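Local coordinates for Lmo1076 protein (Listeria monocytogenes serovar 1/2a, PDB 5JQC) that probably acts as a secreted autolysin with amidase-type activity in cell-wall turnover, represented here by its region of three SH3-like GW modules, at residues T16-K21 with T70-T75; I65-T70 with I86-K91. One frame throughout, in Å; residues are numbered along the deposited sequence.

Interaction 1: residues T16-K21 with T70-T75; sequences TIKQQK and TTSRGT. With SO4 (sulfate ion), chain F.
Lys18 and Gln19 share Thr70 as a backbone partner: the N of Lys18 donates to the O of Thr70 (3.0 Å), while the N of Thr70 donates to the O of Gln19 (3.0 Å). Two residues thus stand opposite one, consistent with a classic beta bulge in the N-terminal part of the first SH3-like GW module, and Lys18 has the near-helical backbone angles (-89°/-29°) of its first position. The partner segment rounds a tight beta-hairpin, a type I turn from Thr71 to Gly74; glycine suits the closing position because its backbone angles would press a CB against the preceding carbonyl. Threonine suits the start of the turn. Thr71 OG1, between the backbone N and the carbonyl carbon (chi1 81°), accepts the N-H of Arg73 at 3.0 Å, forming an ST turn, while Thr71 CB rests 3.5 Å from Thr16 O. Thr70 turns its OG1 to the aliphatic base of Gln19, 3.6 Å from the Gln19 CB. A long, flexible lysine suits position 18: its CD and CE pass close to Ser72 N, and beyond them Lys18 NZ donates a hydrogen bond to O3 of a sulfate (2.9 Å), probably from the crystallisation liquor. One water bridges the segments, donating to Thr16 O (2.7 Å) and accepting from Ser72 N (2.8 Å).

Interaction 2: residues I65-T70 with I86-K91; sequences ILKEGT and IGWMDK
Trp88 lays the six-membered end of its indole against the backbone of strand 62-71, where Lys67, Glu68 and Gly69 receive it. With CG beside the backbone N and anti to the carbonyl carbon (chi1 -60°), the side chain leaves its own strand on a course that brings this end of the ring to the neighbouring main chain. The ring meets the strand with its rim: Trp88 CZ3 is 4.0 Å from the N of Gly69, which lies in the ring plane, so Gly69 offers bare main chain to the indole edge. Lys67 approaches obliquely, its CB 3.7 Å from Trp88 CH2. Lys67 CD also touches the ring, but chi4 bends the ammonium aside, and NZ bonds to Asn22 OD1.

Glu68 and Lys91 form the polar half of the contact. Glu68, its CG anti to the carbonyl carbon, extends to carry its carboxylate to Lys91 NZ; the Lys91 chain is also extended. In the resulting salt bridge, Lys91 NZ meets Glu68 OE1 at 3.0 Å on its syn side, 19° out of the carboxylate plane; a weak second bond goes to OE2. Tyr96 OH also bonds OE2, and Lys91 NZ bonds a glycerol, probably from the crystallisation liquor. Gly87 holds backbone angles that suit a residue without CB; together, Gly87 and Trp88 are the Gly-Trp dipeptide of an SH3-like GW module.

Interactions 1 and 2 lie in the first GW module, their centres 10 Å apart; their segments overlap at Thr70, which makes its contacts in interaction 1. Along the chain the segments alternate: 16-21, 65-70, 70-75, then 86-91. Strand 62-71 is central in the five-stranded antiparallel sheet, between strands 19-29 and 74-81, with 84-90 next beyond 74-81. Interaction 1 pairs it with segment 16-21 at the exposed hairpin end, whereas interaction 2 is buried. Probable backbone hydrogen bonds from Glu68 N to Lys21 O, joining strands 62-71 and 19-29, and from Lys91 N to Thr75 O, linking the end of 84-90 to 74-81, place both contacts in one sheet of the module.

Interaction 1: residues T16-K21 with T70-T75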
ATOM      1  N   THR A  16      33.545  20.801 -20.864  1.00 52.74           N
ATOM      2  CA  THR A  16      32.444  20.401 -21.724  1.00 54.50           C
ATOM      3  C   THR A  16      31.371  19.656 -20.943  1.00 59.62           C
ATOM      4  O   THR A  16      31.679  18.810 -20.094  1.00 57.89           O
ATOM      5  CB  THR A  16      32.941  19.496 -22.844  1.00 52.88           C
ATOM      6  OG1 THR A  16      33.968  20.169 -23.568  1.00 59.54           O
ATOM      7  CG2 THR A  16      31.779  19.143 -23.803  1.00 52.69           C
ATOM      8  N   ILE A  17      30.110  19.967 -21.247  1.00 61.61           N
ATOM      9  CA  ILE A  17      28.966  19.198 -20.754  1.00 53.92           C
ATOM     10  C   ILE A  17      28.852  17.940 -21.615  1.00 55.66           C
ATOM     11  O   ILE A  17      28.538  18.015 -22.805  1.00 61.34           O
ATOM     12  CB  ILE A  17      27.671  20.020 -20.788  1.00 53.52           C
ATOM     13  CG1 ILE A  17      27.841  21.312 -19.985  1.00 50.88           C
ATOM     14  CG2 ILE A  17      26.500  19.217 -20.197  1.00 53.94           C
ATOM     15  CD1 ILE A  17      26.639  22.194 -19.981  1.00 55.10           C
ATOM     16  N   LYS A  18      29.111  16.778 -21.013  1.00 49.79           N
ATOM     17  CA  LYS A  18      29.191  15.540 -21.783  1.00 48.70           C
ATOM     18  C   LYS A  18      27.834  14.855 -21.924  1.00 50.62           C
ATOM     19  O   LYS A  18      27.623  14.098 -22.881  1.00 52.62           O
ATOM     20  CB  LYS A  18      30.173  14.583 -21.111  1.00 46.73           C
ATOM     21  CG  LYS A  18      31.592  15.156 -20.940  1.00 50.81           C
ATOM     22  CD  LYS A  18      32.480  14.188 -20.131  1.00 51.27           C
ATOM     23  CE  LYS A  18      33.946  14.561 -20.263  1.00 55.72           C
ATOM     24  NZ  LYS A  18      34.859  13.589 -19.607  1.00 56.26           N
ATOM     25  N   GLN A  19      26.952  15.043 -20.937  1.00 53.49           N
ATOM     26  CA  GLN A  19      25.630  14.425 -20.888  1.00 54.85           C
ATOM     27  C   GLN A  19      24.693  15.322 -20.101  1.00 51.17           C
ATOM     28  O   GLN A  19      25.087  15.967 -19.131  1.00 52.10           O
ATOM     29  CB  GLN A  19      25.615  13.047 -20.212  1.00 59.97           C
ATOM     30  CG  GLN A  19      26.624  12.046 -20.763  1.00 66.74           C
ATOM     31  CD  GLN A  19      26.507  10.722 -20.057  1.00 70.33           C
ATOM     32  OE1 GLN A  19      25.606  10.528 -19.233  1.00 69.77           O
ATOM     33  NE2 GLN A  19      27.413   9.801 -20.369  1.00 73.94           N
ATOM     34  N   GLN A  20      23.436  15.344 -20.521  1.00 56.49           N
ATOM     35  CA  GLN A  20      22.445  16.089 -19.758  1.00 64.88           C
ATOM     36  C   GLN A  20      21.102  15.389 -19.885  1.00 64.43           C
ATOM     37  O   GLN A  20      20.794  14.834 -20.941  1.00 63.95           O
ATOM     38  CB  GLN A  20      22.359  17.527 -20.263  1.00 70.27           C
ATOM     39  CG  GLN A  20      21.585  18.466 -19.364  1.00 75.43           C
ATOM     40  CD  GLN A  20      21.764  19.885 -19.842  1.00 80.73           C
ATOM     41  OE1 GLN A  20      22.458  20.117 -20.836  1.00 85.55           O
ATOM     42  NE2 GLN A  20      21.157  20.844 -19.144  1.00 79.56           N
ATOM     43  N   LYS A  21      20.308  15.413 -18.818  1.00 63.14           N
ATOM     44  CA  LYS A  21      18.977  14.833 -18.930  1.00 56.32           C
ATOM     45  C   LYS A  21      18.063  15.444 -17.889  1.00 56.47           C
ATOM     46  O   LYS A  21      18.492  15.795 -16.782  1.00 58.04           O
ATOM     47  CB  LYS A  21      19.005  13.312 -18.763  1.00 54.03           C
ATOM     48  CG  LYS A  21      19.410  12.840 -17.375  1.00 49.44           C
ATOM     49  CD  LYS A  21      19.358  11.333 -17.293  1.00 51.20           C
ATOM     50  CE  LYS A  21      20.212  10.816 -16.131  1.00 56.36           C
ATOM     51  NZ  LYS A  21      19.998   9.351 -15.911  1.00 59.35           N
ATOM     52  N   THR A  70      26.697  16.109 -16.578  1.00 50.32           N
ATOM     53  CA  THR A  70      28.014  15.653 -16.169  1.00 52.47           C
ATOM     54  C   THR A  70      29.090  16.418 -16.922  1.00 51.63           C
ATOM     55  O   THR A  70      28.874  16.876 -18.048  1.00 51.71           O
ATOM     56  CB  THR A  70      28.184  14.143 -16.394  1.00 52.03           C
ATOM     57  OG1 THR A  70      28.207  13.847 -17.797  1.00 55.80           O
ATOM     58  CG2 THR A  70      27.049  13.386 -15.723  1.00 48.72           C
ATOM     59  N   THR A  71      30.228  16.601 -16.259  1.00 54.99           N
ATOM     60  CA  THR A  71      31.465  17.021 -16.902  1.00 51.14           C
ATOM     61  C   THR A  71      32.573  16.121 -16.393  1.00 55.11           C
ATOM     62  O   THR A  71      32.350  15.276 -15.517  1.00 61.35           O
ATOM     63  CB  THR A  71      31.827  18.475 -16.589  1.00 50.35           C
ATOM     64  OG1 THR A  71      32.454  18.533 -15.304  1.00 47.65           O
ATOM     65  CG2 THR A  71      30.607  19.366 -16.566  1.00 48.73           C
ATOM     66  N   SER A  72      33.789  16.339 -16.888  1.00 55.48           N
ATOM     67  CA  SER A  72      34.945  15.603 -16.396  1.00 51.01           C
ATOM     68  C   SER A  72      35.132  15.702 -14.875  1.00 48.46           C
ATOM     69  O   SER A  72      35.796  14.841 -14.278  1.00 49.87           O
ATOM     70  CB  SER A  72      36.176  16.115 -17.129  1.00 54.85           C
ATOM     71  OG  SER A  72      37.318  15.361 -16.793  1.00 63.15           O
ATOM     72  N   ARG A  73      34.560  16.714 -14.223  1.00 44.47           N
ATOM     73  CA  ARG A  73      34.788  16.863 -12.794  1.00 47.13           C
ATOM     74  C   ARG A  73      33.702  16.245 -11.919  1.00 54.51           C
ATOM     75  O   ARG A  73      33.915  16.140 -10.710  1.00 57.84           O
ATOM     76  CB  ARG A  73      34.931  18.342 -12.426  1.00 47.83           C
ATOM     77  CG  ARG A  73      36.155  19.003 -13.033  1.00 49.49           C
ATOM     78  CD  ARG A  73      36.114  20.501 -12.771  1.00 50.15           C
ATOM     79  NE  ARG A  73      37.190  21.183 -13.480  1.00 53.95           N
ATOM     80  CZ  ARG A  73      38.428  21.317 -12.998  1.00 62.53           C
ATOM     81  NH1 ARG A  73      39.360  21.943 -13.699  1.00 65.00           N
ATOM     82  NH2 ARG A  73      38.730  20.827 -11.811  1.00 63.01           N
ATOM     83  N   GLY A  74      32.555  15.845 -12.476  1.00 55.22           N
ATOM     84  CA  GLY A  74      31.508  15.222 -11.676  1.00 46.83           C
ATOM     85  C   GLY A  74      30.140  15.433 -12.308  1.00 53.45           C
ATOM     86  O   GLY A  74      30.034  15.817 -13.472  1.00 53.52           O
ATOM     87  N   THR A  75      29.102  15.180 -11.506  1.00 50.56           N
ATOM     88  CA  THR A  75      27.709  15.329 -11.916  1.00 46.39           C
ATOM     89  C   THR A  75      27.071  16.453 -11.117  1.00 50.71           C
ATOM     90  O   THR A  75      27.145  16.455  -9.887  1.00 53.92           O
ATOM     91  CB  THR A  75      26.916  14.037 -11.703  1.00 50.15           C
ATOM     92  OG1 THR A  75      27.446  13.016 -12.557  1.00 53.56           O
ATOM     93  CG2 THR A  75      25.446  14.241 -12.041  1.00 54.38           C
TER
HETATM   94  S   SO4 F 505      34.231  10.363 -22.244  1.00 75.60           S
HETATM   95  O1  SO4 F 505      33.138   9.401 -22.089  1.00 78.75           O
HETATM   96  O2  SO4 F 505      33.916  11.377 -23.242  1.00 80.46           O
HETATM   97  O3  SO4 F 505      34.453  11.058 -20.972  1.00 63.84           O
HETATM   98  O4  SO4 F 505      35.404   9.619 -22.708  1.00 67.07           O
HETATM   99  O   HOH W   1      34.003  18.047 -19.041  1.00 45.12           O

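Interaction 2: residues I65-T70 with I86-K91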
ATOM      1  N   ILE A  65      14.569  17.441  -7.809  1.00 57.87           N
ATOM      2  CA  ILE A  65      15.674  17.396  -8.755  1.00 56.77           C
ATOM      3  C   ILE A  65      15.075  17.357 -10.147  1.00 60.82           C
ATOM      4  O   ILE A  65      14.311  16.440 -10.476  1.00 59.71           O
ATOM      5  CB  ILE A  65      16.596  16.194  -8.510  1.00 56.79           C
ATOM      6  CG1 ILE A  65      17.101  16.194  -7.067  1.00 55.75           C
ATOM      7  CG2 ILE A  65      17.773  16.226  -9.474  1.00 55.04           C
ATOM      8  CD1 ILE A  65      17.948  17.401  -6.707  1.00 55.25           C
ATOM      9  N   LEU A  66      15.443  18.343 -10.968  1.00 63.78           N
ATOM     10  CA  LEU A  66      14.860  18.566 -12.283  1.00 62.49           C
ATOM     11  C   LEU A  66      15.756  18.120 -13.431  1.00 56.36           C
ATOM     12  O   LEU A  66      15.258  17.621 -14.446  1.00 52.12           O
ATOM     13  CB  LEU A  66      14.528  20.052 -12.458  1.00 63.73           C
ATOM     14  CG  LEU A  66      13.317  20.664 -11.746  1.00 61.27           C
ATOM     15  CD1 LEU A  66      13.544  20.808 -10.254  1.00 63.74           C
ATOM     16  CD2 LEU A  66      13.029  22.018 -12.379  1.00 69.93           C
ATOM     17  N   LYS A  67      17.064  18.315 -13.318  1.00 54.03           N
ATOM     18  CA  LYS A  67      17.978  17.973 -14.397  1.00 53.73           C
ATOM     19  C   LYS A  67      19.267  17.457 -13.784  1.00 49.29           C
ATOM     20  O   LYS A  67      19.589  17.764 -12.634  1.00 49.42           O
ATOM     21  CB  LYS A  67      18.324  19.165 -15.301  1.00 55.18           C
ATOM     22  CG  LYS A  67      17.166  19.950 -15.905  1.00 59.63           C
ATOM     23  CD  LYS A  67      17.726  21.087 -16.774  1.00 61.06           C
ATOM     24  CE  LYS A  67      16.617  22.029 -17.249  1.00 69.53           C
ATOM     25  NZ  LYS A  67      15.635  21.330 -18.118  1.00 71.73           N
ATOM     26  N   GLU A  68      20.007  16.678 -14.570  1.00 48.12           N
ATOM     27  CA  GLU A  68      21.363  16.281 -14.208  1.00 46.84           C
ATOM     28  C   GLU A  68      22.254  16.503 -15.413  1.00 52.66           C
ATOM     29  O   GLU A  68      21.816  16.316 -16.548  1.00 56.01           O
ATOM     30  CB  GLU A  68      21.461  14.817 -13.779  1.00 48.03           C
ATOM     31  CG  GLU A  68      20.404  14.385 -12.784  1.00 58.15           C
ATOM     32  CD  GLU A  68      20.773  13.084 -12.084  1.00 68.70           C
ATOM     33  OE1 GLU A  68      21.795  12.481 -12.489  1.00 71.41           O
ATOM     34  OE2 GLU A  68      20.044  12.677 -11.141  1.00 70.40           O
ATOM     35  N   GLY A  69      23.504  16.878 -15.160  1.00 56.33           N
ATOM     36  CA  GLY A  69      24.493  17.068 -16.209  1.00 57.25           C
ATOM     37  C   GLY A  69      25.879  16.697 -15.714  1.00 57.33           C
ATOM     38  O   GLY A  69      26.206  16.918 -14.540  1.00 62.00           O
ATOM     39  N   THR A  70      26.697  16.109 -16.578  1.00 50.32           N
ATOM     40  CA  THR A  70      28.014  15.653 -16.169  1.00 52.47           C
ATOM     41  C   THR A  70      29.090  16.418 -16.922  1.00 51.63           C
ATOM     42  O   THR A  70      28.874  16.876 -18.048  1.00 51.71           O
ATOM     43  CB  THR A  70      28.184  14.143 -16.394  1.00 52.03           C
ATOM     44  OG1 THR A  70      28.207  13.847 -17.797  1.00 55.80           O
ATOM     45  CG2 THR A  70      27.049  13.386 -15.723  1.00 48.72           C
ATOM     46  N   ILE A  86      16.724  26.793  -7.506  1.00 81.60           N
ATOM     47  CA  ILE A  86      17.829  27.445  -6.833  1.00 81.78           C
ATOM     48  C   ILE A  86      19.054  27.515  -7.725  1.00 85.89           C
ATOM     49  O   ILE A  86      19.706  28.554  -7.819  1.00 90.28           O
ATOM     50  CB  ILE A  86      18.139  26.718  -5.508  1.00 78.53           C
ATOM     51  CG1 ILE A  86      16.872  26.634  -4.650  1.00 78.82           C
ATOM     52  CG2 ILE A  86      19.263  27.411  -4.787  1.00 77.30           C
ATOM     53  CD1 ILE A  86      16.129  27.952  -4.499  1.00 75.09           C
ATOM     54  N   GLY A  87      19.368  26.420  -8.398  1.00 85.68           N
ATOM     55  CA  GLY A  87      20.536  26.366  -9.266  1.00 80.71           C
ATOM     56  C   GLY A  87      20.989  24.926  -9.443  1.00 77.06           C
ATOM     57  O   GLY A  87      20.179  23.997  -9.391  1.00 79.34           O
ATOM     58  N   TRP A  88      22.295  24.771  -9.640  1.00 70.12           N
ATOM     59  CA  TRP A  88      22.925  23.470  -9.814  1.00 64.65           C
ATOM     60  C   TRP A  88      23.928  23.220  -8.704  1.00 65.20           C
ATOM     61  O   TRP A  88      24.648  24.131  -8.291  1.00 69.94           O
ATOM     62  CB  TRP A  88      23.654  23.375 -11.135  1.00 59.01           C
ATOM     63  CG  TRP A  88      22.787  23.568 -12.275  1.00 61.66           C
ATOM     64  CD1 TRP A  88      22.164  24.721 -12.646  1.00 63.68           C
ATOM     65  CD2 TRP A  88      22.433  22.584 -13.243  1.00 60.56           C
ATOM     66  NE1 TRP A  88      21.440  24.513 -13.790  1.00 67.54           N
ATOM     67  CE2 TRP A  88      21.591  23.208 -14.180  1.00 64.98           C
ATOM     68  CE3 TRP A  88      22.748  21.232 -13.409  1.00 61.68           C
ATOM     69  CZ2 TRP A  88      21.054  22.525 -15.272  1.00 64.01           C
ATOM     70  CZ3 TRP A  88      22.219  20.555 -14.496  1.00 63.74           C
ATOM     71  CH2 TRP A  88      21.384  21.204 -15.416  1.00 63.29           C
HETATM   72  N   MSE A  89      23.998  21.972  -8.260  1.00 66.99           N
HETATM   73  CA  MSE A  89      24.957  21.575  -7.237  1.00 68.40           C
HETATM   74  C   MSE A  89      25.403  20.131  -7.464  1.00 62.72           C
HETATM   75  O   MSE A  89      24.664  19.326  -8.049  1.00 61.41           O
HETATM   76  CB  MSE A  89      24.344  21.761  -5.843  1.00 83.69           C
HETATM   77  CG  MSE A  89      25.246  21.337  -4.689  1.00 93.99           C
HETATM   78 SE   MSE A  89      24.825  22.177  -2.969  1.00106.79          SE
HETATM   79  CE  MSE A  89      22.936  21.671  -2.765  1.00110.90           C
ATOM     80  N   ASP A  90      26.639  19.846  -7.049  1.00 61.62           N
ATOM     81  CA  ASP A  90      27.194  18.501  -7.080  1.00 56.25           C
ATOM     82  C   ASP A  90      26.162  17.497  -6.591  1.00 55.53           C
ATOM     83  O   ASP A  90      25.617  17.634  -5.493  1.00 58.53           O
ATOM     84  CB  ASP A  90      28.448  18.452  -6.189  1.00 59.67           C
ATOM     85  CG  ASP A  90      29.405  17.321  -6.546  1.00 62.61           C
ATOM     86  OD1 ASP A  90      28.976  16.199  -6.893  1.00 64.67           O
ATOM     87  OD2 ASP A  90      30.625  17.563  -6.472  1.00 71.78           O
ATOM     88  N   LYS A  91      25.908  16.477  -7.414  1.00 56.61           N
ATOM     89  CA  LYS A  91      24.948  15.435  -7.055  1.00 53.61           C
ATOM     90  C   LYS A  91      25.265  14.801  -5.705  1.00 56.18           C
ATOM     91  O   LYS A  91      24.351  14.351  -5.001  1.00 58.92           O
ATOM     92  CB  LYS A  91      24.917  14.373  -8.154  1.00 50.64           C
ATOM     93  CG  LYS A  91      23.939  13.250  -7.914  1.00 55.39           C
ATOM     94  CD  LYS A  91      23.867  12.390  -9.143  1.00 58.00           C
ATOM     95  CE  LYS A  91      22.751  11.389  -9.033  1.00 57.80           C
ATOM     96  NZ  LYS A  91      22.651  10.605 -10.292  1.00 58.20           N
TER